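Local coordinates for protein putative protease (PDB 3KD4) that is of unknown function but, as a putative exported protease carrying DUF3857 and DUF3858 regions, may cleave peptide bonds, at residues K231-A234 / Q235-D239; N243-E246 / K247-I250; I250-D253 / H254-N258; T272-I276 / D277-R281; T347-G350 / G351-K354. All coordinates share one frame; numbering follows the deposited sequence. Where two conformers were deposited one is given.

Contact 1 (K231-A234 / Q235-D239); sequences KTFA and QFLTD
Phe233 and Leu237 meet one turn apart with the leucine laid over the aromatic ring: CD1 of Leu237 stands 3.7 Å from the centroid of the Phe233 ring, only 8° off its normal, a CH-pi contact centred on the face. CG of Phe233 is anti to the backbone N (chi1 -167°), which holds the ring out from the helix, leaning slightly toward its C-terminal end, where Leu237 CD1 meets its face. A second CH-pi pair runs with the roles exchanged. CG2 of Thr232 lies over one face of the Phe236 ring, displaced toward the rim, and comes within 3.4 Å of Phe236 CZ; the two side chains point the same way, while Thr232 OG1 is bonded to Tyr228 O. Both are i to i+4 pairs on helix 228-238, whose backbone bonds include Phe236 N to Thr232 O at 2.9 Å. An alanine in place of Phe233 would probably leave Leu237 CD1 without its aromatic platform and His254, which meets this ring edge-to-face, without its partner. Near the end of the helix Thr238 OG1 donates to Ala234 O at 2.8 Å, reinforcing a weak bond from Thr238 N, while Ala234 and Leu237 also touch Met297 of helix 287-300.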
loop_
_atom_site.group_PDB
_atom_site.type_symbol
_atom_site.label_atom_id
_atom_site.label_comp_id
_atom_site.label_asym_id
_atom_site.label_seq_id
_atom_site.Cartn_x
_atom_site.Cartn_y
_atom_site.Cartn_z
ATOM N N LYS A 231 6.006 24.697 16.469
ATOM C CA LYS A 231 4.928 25.088 17.358
ATOM C C LYS A 231 4.632 26.591 17.263
ATOM O O LYS A 231 3.491 26.993 17.220
ATOM C CB LYS A 231 5.262 24.734 18.797
ATOM C CG LYS A 231 5.308 23.212 19.067
ATOM C CD LYS A 231 6.015 22.921 20.381
ATOM C CE LYS A 231 6.036 21.430 20.678
ATOM N NZ LYS A 231 6.831 21.122 21.911
ATOM N N THR A 232 5.671 27.409 17.266
ATOM C CA THR A 232 5.499 28.866 17.247
ATOM C C THR A 232 4.875 29.245 15.936
ATOM O O THR A 232 3.902 29.993 15.920
ATOM C CB THR A 232 6.816 29.613 17.492
ATOM O OG1 THR A 232 7.341 29.224 18.767
ATOM C CG2 THR A 232 6.602 31.154 17.467
ATOM N N PHE A 233 5.392 28.685 14.844
ATOM C CA PHE A 233 4.837 28.943 13.497
ATOM C C PHE A 233 3.360 28.563 13.394
ATOM O O PHE A 233 2.571 29.297 12.783
ATOM C CB PHE A 233 5.653 28.185 12.461
ATOM C CG PHE A 233 5.415 28.576 11.020
ATOM C CD1 PHE A 233 4.919 29.825 10.638
ATOM C CD2 PHE A 233 5.757 27.687 10.026
ATOM C CE1 PHE A 233 4.755 30.134 9.290
ATOM C CE2 PHE A 233 5.589 27.998 8.678
ATOM C CZ PHE A 233 5.099 29.237 8.311
ATOM N N ALA A 234 2.995 27.422 13.981
ATOM C CA ALA A 234 1.604 26.929 13.977
ATOM C C ALA A 234 0.688 27.949 14.643
ATOM O O ALA A 234 -0.383 28.265 14.126
ATOM C CB ALA A 234 1.505 25.543 14.708
ATOM N N GLN A 235 1.149 28.478 15.770
ATOM C CA GLN A 235 0.409 29.506 16.491
ATOM C C GLN A 235 0.290 30.818 15.702
ATOM O O GLN A 235 -0.807 31.341 15.549
ATOM C CB GLN A 235 1.041 29.758 17.862
ATOM C CG GLN A 235 0.984 28.509 18.735
ATOM C CD GLN A 235 1.767 28.659 20.011
ATOM O OE1 GLN A 235 2.607 29.559 20.151
ATOM N NE2 GLN A 235 1.503 27.774 20.958
ATOM N N PHE A 236 1.394 31.305 15.155
ATOM C CA PHE A 236 1.337 32.480 14.297
ATOM C C PHE A 236 0.382 32.286 13.134
ATOM O O PHE A 236 -0.357 33.195 12.788
ATOM C CB PHE A 236 2.720 32.847 13.740
ATOM C CG PHE A 236 3.697 33.321 14.772
ATOM C CD1 PHE A 236 3.289 33.761 16.013
ATOM C CD2 PHE A 236 5.042 33.368 14.472
ATOM C CE1 PHE A 236 4.229 34.223 16.949
ATOM C CE2 PHE A 236 5.971 33.838 15.390
ATOM C CZ PHE A 236 5.568 34.262 16.615
ATOM N N LEU A 237 0.400 31.102 12.528
ATOM C CA LEU A 237 -0.401 30.838 11.343
ATOM C C LEU A 237 -1.889 30.826 11.636
ATOM O O LEU A 237 -2.682 31.074 10.739
ATOM C CB LEU A 237 -0.046 29.483 10.717
ATOM C CG LEU A 237 1.171 29.465 9.823
ATOM C CD1 LEU A 237 1.647 28.021 9.616
ATOM C CD2 LEU A 237 0.898 30.207 8.499
ATOM N N THR A 238 -2.264 30.506 12.868
ATOM C CA THR A 238 -3.660 30.276 13.193
ATOM C C THR A 238 -4.195 31.273 14.226
ATOM O O THR A 238 -5.309 31.114 14.697
ATOM C CB THR A 238 -3.870 28.838 13.727
ATOM O OG1 THR A 238 -3.070 28.638 14.889
ATOM C CG2 THR A 238 -3.489 27.809 12.691
ATOM N N ASP A 239 -3.393 32.279 14.575
ATOM C CA ASP A 239 -3.816 33.234 15.598
ATOM C C ASP A 239 -5.050 34.060 15.192
ATOM O O ASP A 239 -5.871 34.349 16.045
ATOM C CB ASP A 239 -2.657 34.123 16.079
ATOM C CG ASP A 239 -2.186 35.121 15.033
ATOM O OD1 ASP A 239 -2.969 35.496 14.134
ATOM O OD2 ASP A 239 -1.021 35.557 15.133
#

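Contact 2 (N243-E246 / K247-I250)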
loop_
_atom_site.group_PDB
_atom_site.type_symbol
_atom_site.label_atom_id
_atom_site.label_comp_id
_atom_site.label_asym_id
_atom_site.label_seq_id
_atom_site.Cartn_x
_atom_site.Cartn_y
_atom_site.Cartn_z
ATOM N N ASN A 243 -12.788 29.693 13.718
ATOM C CA ASN A 243 -13.123 28.380 14.231
ATOM C C ASN A 243 -11.985 27.351 14.152
ATOM O O ASN A 243 -10.984 27.519 13.431
ATOM C CB ASN A 243 -14.404 27.880 13.553
ATOM C CG ASN A 243 -14.267 27.752 12.066
ATOM O OD1 ASN A 243 -13.332 27.141 11.563
ATOM N ND2 ASN A 243 -15.224 28.310 11.344
ATOM N N GLU A 244 -12.163 26.282 14.906
ATOM C CA GLU A 244 -11.163 25.226 14.960
ATOM C C GLU A 244 -10.924 24.560 13.615
ATOM O O GLU A 244 -9.802 24.187 13.308
ATOM C CB GLU A 244 -11.567 24.208 15.996
ATOM C CG GLU A 244 -11.396 24.742 17.378
ATOM C CD GLU A 244 -11.657 23.699 18.443
ATOM O OE1 GLU A 244 -11.796 22.496 18.104
ATOM O OE2 GLU A 244 -11.718 24.098 19.631
ATOM N N GLN A 245 -11.970 24.443 12.796
ATOM C CA GLN A 245 -11.811 23.801 11.521
ATOM C C GLN A 245 -10.859 24.608 10.623
ATOM O O GLN A 245 -10.059 24.040 9.865
ATOM C CB GLN A 245 -13.154 23.584 10.841
ATOM C CG GLN A 245 -13.049 22.811 9.513
ATOM C CD GLN A 245 -12.530 21.393 9.715
ATOM O OE1 GLN A 245 -13.127 20.629 10.439
ATOM N NE2 GLN A 245 -11.407 21.055 9.087
ATOM N N GLU A 246 -10.961 25.932 10.708
ATOM C CA GLU A 246 -10.147 26.802 9.878
ATOM C C GLU A 246 -8.683 26.571 10.263
ATOM O O GLU A 246 -7.826 26.509 9.415
ATOM C CB GLU A 246 -10.542 28.282 10.078
ATOM C CG GLU A 246 -9.695 29.220 9.240
ATOM C CD GLU A 246 -10.054 30.692 9.399
ATOM O OE1 GLU A 246 -11.200 31.004 9.809
ATOM O OE2 GLU A 246 -9.170 31.536 9.119
ATOM N N LYS A 247 -8.424 26.432 11.557
ATOM C CA LYS A 247 -7.071 26.195 12.028
ATOM C C LYS A 247 -6.486 24.904 11.475
ATOM O O LYS A 247 -5.325 24.880 11.042
ATOM C CB LYS A 247 -7.027 26.160 13.540
ATOM C CG LYS A 247 -7.390 27.448 14.219
ATOM C CD LYS A 247 -7.226 27.235 15.693
ATOM C CE LYS A 247 -7.432 28.479 16.509
ATOM N NZ LYS A 247 -7.119 28.113 17.930
ATOM N N VAL A 248 -7.275 23.832 11.489
ATOM C CA VAL A 248 -6.831 22.557 10.909
ATOM C C VAL A 248 -6.518 22.768 9.421
ATOM O O VAL A 248 -5.471 22.346 8.918
ATOM C CB VAL A 248 -7.886 21.404 11.096
ATOM C CG1 VAL A 248 -7.469 20.138 10.295
ATOM C CG2 VAL A 248 -8.112 21.092 12.594
ATOM N N ASN A 249 -7.408 23.447 8.716
ATOM C CA ASN A 249 -7.206 23.658 7.276
ATOM C C ASN A 249 -5.943 24.434 6.967
ATOM O O ASN A 249 -5.217 24.091 6.050
ATOM C CB ASN A 249 -8.398 24.383 6.673
ATOM C CG ASN A 249 -9.699 23.616 6.844
ATOM O OD1 ASN A 249 -9.704 22.395 7.084
ATOM N ND2 ASN A 249 -10.814 24.331 6.706
ATOM N N ILE A 250 -5.686 25.473 7.746
ATOM C CA ILE A 250 -4.493 26.289 7.558
ATOM C C ILE A 250 -3.231 25.422 7.729
ATOM O O ILE A 250 -2.342 25.418 6.864
ATOM C CB ILE A 250 -4.489 27.496 8.528
ATOM C CG1 ILE A 250 -5.552 28.527 8.097
ATOM C CG2 ILE A 250 -3.096 28.151 8.570
ATOM C CD1 ILE A 250 -5.843 29.653 9.133
#
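Residues 243-250 form the first turns of helix 244-258, in which Val248 N, Asn249 N and Ile250 N donate to Glu244 O, Gln245 O and Glu246 O, whereas the bond from Lys247 N to Asn243 O is weak. The side chains of Gln245 and Asn249 cross one turn apart, with their amide planes 33° from each other. NE2 of Gln245 gives a fairly straight bond of 3.0 Å to Asn249 OD1; the acceptor lies in the plane of the glutamine amide, but the donor sits tilted from the plane of the asparagine carbonyl. A bend at chi2 (64°) turns the glutamine chain along the helix toward this oxygen. Asn249 OD1 also accepts from Arg252 NH1, and Gln245 OE1 takes a bond from Gln339 NE2, so the pair joins a chain of polar groups leading to strand 337-341. Asn243 is the N-cap: its OD1 accepts from Glu246 N at 2.8 Å and satisfies one of the amides left without a helical carbonyl at the start of the helix. Glu246, extended, crosses Ile250 so that its OE2 comes 3.8 Å from Ile250 CD1, an oblique contact of a carboxylate oxygen with a methyl group. Lys247 CB packs 3.4 Å from Glu244 O, and its NZ continues to Ala301 O. On the inward side Val248 touches Val334, Gln339 and Leu341 of the neighbouring sheet.

Contact 3 (I250-D253 / H254-N258)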
loop_
_atom_site.group_PDB
_atom_site.type_symbol
_atom_site.label_atom_id
_atom_site.label_comp_id
_atom_site.label_asym_id
_atom_site.label_seq_id
_atom_site.Cartn_x
_atom_site.Cartn_y
_atom_site.Cartn_z
ATOM N N ILE A 250 -5.686 25.473 7.746
ATOM C CA ILE A 250 -4.493 26.289 7.558
ATOM C C ILE A 250 -3.231 25.422 7.729
ATOM O O ILE A 250 -2.342 25.418 6.864
ATOM C CB ILE A 250 -4.489 27.496 8.528
ATOM C CG1 ILE A 250 -5.552 28.527 8.097
ATOM C CG2 ILE A 250 -3.096 28.151 8.570
ATOM C CD1 ILE A 250 -5.843 29.653 9.133
ATOM N N ILE A 251 -3.195 24.621 8.793
ATOM C CA ILE A 251 -2.017 23.816 9.099
ATOM C C ILE A 251 -1.832 22.713 8.042
ATOM O O ILE A 251 -0.762 22.578 7.443
ATOM C CB ILE A 251 -2.075 23.221 10.521
ATOM C CG1 ILE A 251 -2.140 24.333 11.589
ATOM C CG2 ILE A 251 -0.874 22.255 10.770
ATOM C CD1 ILE A 251 -0.935 25.245 11.648
ATOM N N ARG A 252 -2.880 21.941 7.803
ATOM C CA ARG A 252 -2.861 20.893 6.786
ATOM C C ARG A 252 -2.432 21.426 5.418
ATOM O O ARG A 252 -1.597 20.839 4.757
ATOM C CB ARG A 252 -4.248 20.262 6.678
ATOM C CG ARG A 252 -4.308 18.977 5.896
ATOM C CD ARG A 252 -5.764 18.562 5.613
ATOM N NE ARG A 252 -6.407 19.621 4.852
ATOM C CZ ARG A 252 -7.399 20.404 5.274
ATOM N NH1 ARG A 252 -7.974 20.224 6.471
ATOM N NH2 ARG A 252 -7.842 21.377 4.472
ATOM N N ASP A 253 -3.025 22.532 4.984
ATOM C CA ASP A 253 -2.717 23.089 3.669
ATOM C C ASP A 253 -1.303 23.610 3.624
ATOM O O ASP A 253 -0.617 23.432 2.624
ATOM C CB ASP A 253 -3.688 24.212 3.307
ATOM C CG ASP A 253 -5.096 23.691 3.032
ATOM O OD1 ASP A 253 -5.247 22.468 2.815
ATOM O OD2 ASP A 253 -6.046 24.498 3.050
ATOM N N HIS A 254 -0.848 24.259 4.694
ATOM C CA HIS A 254 0.546 24.682 4.711
ATOM C C HIS A 254 1.501 23.513 4.486
ATOM O O HIS A 254 2.443 23.628 3.704
ATOM C CB HIS A 254 0.943 25.364 5.994
ATOM C CG HIS A 254 2.335 25.909 5.936
ATOM N ND1 HIS A 254 2.631 27.111 5.327
ATOM C CD2 HIS A 254 3.517 25.387 6.346
ATOM C CE1 HIS A 254 3.936 27.318 5.391
ATOM N NE2 HIS A 254 4.495 26.291 6.014
ATOM N N ILE A 255 1.243 22.392 5.168
ATOM C CA ILE A 255 2.092 21.237 5.035
ATOM C C ILE A 255 1.977 20.605 3.661
ATOM O O ILE A 255 2.991 20.340 3.020
ATOM C CB ILE A 255 1.891 20.192 6.182
ATOM C CG1 ILE A 255 2.457 20.770 7.479
ATOM C CG2 ILE A 255 2.646 18.916 5.835
ATOM C CD1 ILE A 255 1.860 20.256 8.776
ATOM N N LEU A 256 0.758 20.399 3.197
ATOM C CA LEU A 256 0.527 19.842 1.861
ATOM C C LEU A 256 1.174 20.693 0.778
ATOM O O LEU A 256 1.724 20.161 -0.170
ATOM C CB LEU A 256 -0.973 19.776 1.541
ATOM C CG LEU A 256 -1.883 18.742 2.210
ATOM C CD1 LEU A 256 -3.364 19.052 1.807
ATOM C CD2 LEU A 256 -1.485 17.338 1.809
ATOM N N ASN A 257 1.101 22.010 0.911
ATOM C CA ASN A 257 1.619 22.898 -0.128
ATOM C C ASN A 257 3.112 23.082 -0.095
ATOM O O ASN A 257 3.675 23.517 -1.064
ATOM C CB ASN A 257 0.959 24.285 -0.039
ATOM C CG ASN A 257 -0.498 24.254 -0.440
ATOM O OD1 ASN A 257 -0.937 23.333 -1.132
ATOM N ND2 ASN A 257 -1.270 25.243 0.017
ATOM N N ASN A 258 3.758 22.767 1.017
ATOM C CA ASN A 258 5.154 23.115 1.182
ATOM C C ASN A 258 6.108 21.963 1.434
ATOM O O ASN A 258 7.304 22.167 1.419
ATOM C CB ASN A 258 5.260 24.180 2.276
ATOM C CG ASN A 258 4.670 25.502 1.827
ATOM O OD1 ASN A 258 5.306 26.213 1.087
ATOM N ND2 ASN A 258 3.445 25.800 2.218
#
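His254, Ile255, Leu256 and Asn257 each donate a backbone N-H to the carbonyl four residues earlier, from Ile250 O to Asp253 O, in an unbroken alpha-helical ladder whose last rung, Asn257 N to Asp253 O, measures 2.8 Å. Ile251 and Ile255 are the buried pair on this ladder: CG2 of Ile251 meets CD1 of Ile255 at 3.9 Å, the two chains set at a slant. Arg252 and Leu256 instead run alongside each other, CG of the arginine lying 4.2 Å from Leu256 CD1, which also sits at the edge of the guanidinium near its plane. The arginine chain turns at chi3 (60°), and Arg252 NH2 meets OD1 of the next residue, Asp253, at 3.3 Å in a salt bridge whose hydrogen bond is weak; NH1 is held by Asn249 OD1. At the last turn Asn258 ND2 donates to His254 O at 2.8 Å, in the carbonyl plane and on a lone pair, and the same nitrogen lies 3.4 Å above the imidazole plane, toward its rim. This is the C-terminal half of an amphipathic helix: Ile251 and Ile255 face Leu294 of helix 287-300, while Arg252, Asp253, Leu256 and Asn257 follow the more exposed side.

Contact 4 (T272-I276 / D277-R281); sequences TVRDI and DTVLR
Asp277 opens the second segment, its CB packed 3.6 Å from Asp275 OD2 and its backbone N weakly bonded to a water that donates to Asp275 OD1. Its own carboxylate turns to Ser230 OG and Glu229 N of helix 228-238. Thr278 comes next and makes the side-chain hydrogen bonds of the cap. Its N and OG1 both donate to Asp275 OD2, at 3.3 Å and 3.2 Å, arriving from opposite faces of the carboxylate plane and both on the anti side of the oxygen. With CG anti to the backbone N (chi1 175°), Asp275 folds its carboxylate over the first turn and serves as the N-cap of helix 276-282. A leucine at Asp275 would probably leave Thr278 N and OG1 without this shared acceptor and the first turn without its side-chain cap. Val279 follows, its N bonded to Asp275 O at 3.1 Å, while its CG2 lies over one face of the Arg274 guanidinium, 3.8 Å above the plane and toward the rim. That guanidinium is held by Glu289 in a salt bridge, with Tyr284 O and Ser282 OG as further partners. Leu280 N then donates almost straight to Ile276 O, at 174°, and its side chain touches Glu229 and Ser230.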
loop_
_atom_site.group_PDB
_atom_site.type_symbol
_atom_site.label_atom_id
_atom_site.label_comp_id
_atom_site.label_asym_id
_atom_site.label_seq_id
_atom_site.Cartn_x
_atom_site.Cartn_y
_atom_site.Cartn_z
ATOM N N THR A 272 13.131 6.441 13.114
ATOM C CA THR A 272 12.944 7.768 13.718
ATOM C C THR A 272 12.905 8.833 12.641
ATOM O O THR A 272 12.621 8.525 11.454
ATOM C CB THR A 272 13.945 8.066 14.900
ATOM O OG1 THR A 272 13.585 9.307 15.591
ATOM C CG2 THR A 272 15.367 8.107 14.383
ATOM N N VAL A 273 12.995 10.074 13.092
ATOM C CA VAL A 273 12.705 11.247 12.297
ATOM C C VAL A 273 13.854 12.186 12.439
ATOM O O VAL A 273 14.586 12.109 13.422
ATOM C CB VAL A 273 11.415 11.941 12.794
ATOM C CG1 VAL A 273 10.175 11.110 12.386
ATOM C CG2 VAL A 273 11.439 12.261 14.335
ATOM N N ARG A 274 14.047 13.062 11.451
ATOM C CA ARG A 274 14.926 14.189 11.656
ATOM C C ARG A 274 14.284 15.090 12.685
ATOM O O ARG A 274 13.087 15.017 12.969
ATOM C CB ARG A 274 15.168 14.983 10.383
ATOM C CG ARG A 274 16.030 14.240 9.373
ATOM C CD ARG A 274 16.045 15.003 8.060
ATOM N NE ARG A 274 14.759 14.892 7.385
ATOM C CZ ARG A 274 14.265 15.765 6.519
ATOM N NH1 ARG A 274 14.942 16.846 6.134
ATOM N NH2 ARG A 274 13.067 15.541 6.014
ATOM N N ASP A 275 15.102 15.954 13.250
ATOM C CA ASP A 275 14.601 16.995 14.088
ATOM C C ASP A 275 13.434 17.708 13.390
ATOM O O ASP A 275 13.568 18.114 12.246
ATOM C CB ASP A 275 15.739 17.958 14.320
ATOM C CG ASP A 275 15.316 19.132 15.069
ATOM O OD1 ASP A 275 15.267 19.003 16.300
ATOM O OD2 ASP A 275 15.015 20.154 14.428
ATOM N N ILE A 276 12.300 17.870 14.073
ATOM C CA ILE A 276 11.078 18.279 13.388
ATOM C C ILE A 276 11.151 19.698 12.762
ATOM O O ILE A 276 10.586 19.933 11.691
ATOM C CB ILE A 276 9.858 18.086 14.290
ATOM C CG1 ILE A 276 9.553 16.600 14.388
ATOM C CG2 ILE A 276 8.586 18.624 13.667
ATOM C CD1 ILE A 276 8.971 16.013 13.071
ATOM N N ASP A 277 11.852 20.620 13.421
ATOM C CA ASP A 277 12.098 21.950 12.830
ATOM C C ASP A 277 12.939 21.871 11.546
ATOM O O ASP A 277 12.780 22.672 10.652
ATOM C CB ASP A 277 12.760 22.895 13.840
ATOM C CG ASP A 277 11.804 23.375 14.916
ATOM O OD1 ASP A 277 10.572 23.085 14.880
ATOM O OD2 ASP A 277 12.307 24.051 15.843
ATOM N N THR A 278 13.837 20.905 11.465
ATOM C CA THR A 278 14.649 20.690 10.278
ATOM C C THR A 278 13.787 20.145 9.136
ATOM O O THR A 278 13.972 20.523 7.990
ATOM C CB THR A 278 15.746 19.675 10.585
ATOM O OG1 THR A 278 16.567 20.207 11.621
ATOM C CG2 THR A 278 16.602 19.373 9.380
ATOM N N VAL A 279 12.856 19.239 9.465
ATOM C CA VAL A 279 11.893 18.736 8.486
ATOM C C VAL A 279 11.172 19.918 7.887
ATOM O O VAL A 279 11.188 20.112 6.674
ATOM C CB VAL A 279 10.847 17.750 9.100
ATOM C CG1 VAL A 279 9.805 17.376 8.049
ATOM C CG2 VAL A 279 11.531 16.514 9.625
ATOM N N LEU A 280 10.574 20.708 8.767
ATOM C CA LEU A 280 9.821 21.911 8.399
ATOM C C LEU A 280 10.647 22.765 7.409
ATOM O O LEU A 280 10.219 22.974 6.283
ATOM C CB LEU A 280 9.416 22.682 9.666
ATOM C CG LEU A 280 8.639 24.015 9.530
ATOM C CD1 LEU A 280 7.217 23.805 8.976
ATOM C CD2 LEU A 280 8.591 24.756 10.860
ATOM N N ARG A 281 11.862 23.151 7.781
ATOM C CA ARG A 281 12.708 23.958 6.880
ATOM C C ARG A 281 13.135 23.292 5.566
ATOM O O ARG A 281 13.347 23.989 4.582
ATOM C CB ARG A 281 13.946 24.471 7.620
ATOM C CG ARG A 281 13.604 25.547 8.650
ATOM C CD ARG A 281 14.848 26.118 9.331
ATOM N NE ARG A 281 15.495 25.140 10.205
ATOM C CZ ARG A 281 15.339 25.046 11.531
ATOM N NH1 ARG A 281 14.548 25.869 12.208
ATOM N NH2 ARG A 281 15.995 24.104 12.193
HETATM O O HOH W 1 12.724 20.581 16.646
#

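Contact 5 (T347-G350 / G351-K354); sequences TNRG and GLDK
Arg349 grips Asp353 side-on with two nitrogens, one to each carboxylate oxygen: Arg349 NE to Asp353 OD2 at 2.8 Å and Arg349 NH2 to Asp353 OD1 at 2.9 Å. Both bonds are nearly straight at 166° and both use the syn side of the oxygens. The acceptors lie in the guanidinium plane, yet the carboxylate is turned 29° against it, so the nitrogens sit somewhat out of the carboxylate plane. The third nitrogen, NH1, makes a salt bridge to Glu418, and the arginine thus links two acidic groups, which probably balance its charge. A bend at chi3 (53°) turns the guanidinium toward the following residues, where Leu352 CD1 lies over one face, 3.8 Å above the plane and toward the rim. Here the chain leaves the short helix 346-349 and passes through a 3-10 turn at Gly351 and Leu352 into strand 353-357 of the five-stranded antiparallel sheet. Leu352 N satisfies Arg349 O at 2.9 Å, and Asp353 N reaches Gly350 O in a weak bond of 3.4 Å. Gly350 has positive phi (50°), and a CB here would collide with Gly351 N. Within the turn, Leu352 O is bonded to a glycerol, probably from the crystallisation liquor.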
loop_
_atom_site.group_PDB
_atom_site.type_symbol
_atom_site.label_atom_id
_atom_site.label_comp_id
_atom_site.label_asym_id
_atom_site.label_seq_id
_atom_site.Cartn_x
_atom_site.Cartn_y
_atom_site.Cartn_z
ATOM N N THR A 347 -11.475 6.231 6.341
ATOM C CA THR A 347 -12.835 5.707 6.217
ATOM C C THR A 347 -13.107 4.993 4.868
ATOM O O THR A 347 -14.174 4.393 4.686
ATOM C CB THR A 347 -13.858 6.829 6.458
ATOM O OG1 THR A 347 -13.615 7.903 5.525
ATOM C CG2 THR A 347 -13.747 7.353 7.919
ATOM N N ASN A 348 -12.151 5.020 3.934
ATOM C CA ASN A 348 -12.297 4.221 2.709
ATOM C C ASN A 348 -12.222 2.741 3.004
ATOM O O ASN A 348 -13.043 1.960 2.543
ATOM C CB ASN A 348 -11.264 4.598 1.636
ATOM C CG ASN A 348 -11.583 5.890 0.951
ATOM O OD1 ASN A 348 -12.485 6.628 1.349
ATOM N ND2 ASN A 348 -10.858 6.168 -0.109
ATOM N N ARG A 349 -11.226 2.335 3.777
ATOM C CA ARG A 349 -11.089 0.923 4.122
ATOM C C ARG A 349 -11.742 0.602 5.462
ATOM O O ARG A 349 -12.041 -0.549 5.766
ATOM C CB ARG A 349 -9.612 0.525 4.106
ATOM C CG ARG A 349 -8.929 0.645 2.714
ATOM C CD ARG A 349 -7.430 0.371 2.804
ATOM N NE ARG A 349 -7.184 -0.901 3.471
ATOM C CZ ARG A 349 -7.359 -2.098 2.908
ATOM N NH1 ARG A 349 -7.747 -2.207 1.639
ATOM N NH2 ARG A 349 -7.144 -3.207 3.609
ATOM N N GLY A 350 -11.946 1.615 6.295
ATOM C CA GLY A 350 -12.622 1.434 7.560
ATOM C C GLY A 350 -12.066 0.296 8.377
ATOM O O GLY A 350 -10.849 0.200 8.606
ATOM N N GLY A 351 -12.977 -0.586 8.794
ATOM C CA GLY A 351 -12.658 -1.743 9.594
ATOM C C GLY A 351 -11.931 -2.894 8.895
ATOM O O GLY A 351 -11.658 -3.896 9.534
ATOM N N LEU A 352 -11.563 -2.757 7.620
ATOM C CA LEU A 352 -10.645 -3.722 7.004
ATOM C C LEU A 352 -9.270 -3.708 7.710
ATOM O O LEU A 352 -8.560 -4.686 7.719
ATOM C CB LEU A 352 -10.479 -3.420 5.521
ATOM C CG LEU A 352 -11.686 -3.742 4.619
ATOM C CD1 LEU A 352 -11.310 -3.551 3.157
ATOM C CD2 LEU A 352 -12.189 -5.168 4.860
ATOM N N ASP A 353 -8.914 -2.574 8.298
ATOM C CA ASP A 353 -7.621 -2.382 8.932
ATOM C C ASP A 353 -7.799 -2.081 10.417
ATOM O O ASP A 353 -8.871 -1.730 10.853
ATOM C CB ASP A 353 -6.901 -1.198 8.290
ATOM C CG ASP A 353 -6.582 -1.434 6.807
ATOM O OD1 ASP A 353 -6.495 -2.603 6.368
ATOM O OD2 ASP A 353 -6.447 -0.434 6.087
ATOM N N LYS A 354 -6.717 -2.226 11.157
ATOM C CA LYS A 354 -6.686 -1.943 12.585
ATOM C C LYS A 354 -5.914 -0.652 12.763
ATOM O O LYS A 354 -4.780 -0.527 12.294
ATOM C CB LYS A 354 -6.029 -3.099 13.337
ATOM C CG LYS A 354 -7.013 -4.164 13.787
ATOM C CD LYS A 354 -6.316 -5.437 14.289
ATOM C CE LYS A 354 -7.337 -6.551 14.565
ATOM N NZ LYS A 354 -6.761 -7.558 15.493
#

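Contacts 1, 2 and 3 follow each other on two successive helices, 228-238 and 244-258. Contacts 2 and 3 share Ile250, while contact 1 packs against both: Thr238 CB lies 3.8 Å from Lys247 CG in contact 2, and Phe233 CE2 comes 3.3 Å from His254 NE2 in contact 3. Contact 4, on helix 276-282, reaches contact 1 through Leu280 CD2, 4.2 Å from Phe233 CD2, but stays about 5 Å from contact 3 at the nearest atoms. Contact 5 stands apart, its centre about 25 Å from those of contacts 2 and 3. A glycerol, probably from the crystallisation liquor, lies about 4 Å from the side chain of Leu256 in contact 3, and a glycerol is equally near that of Leu352.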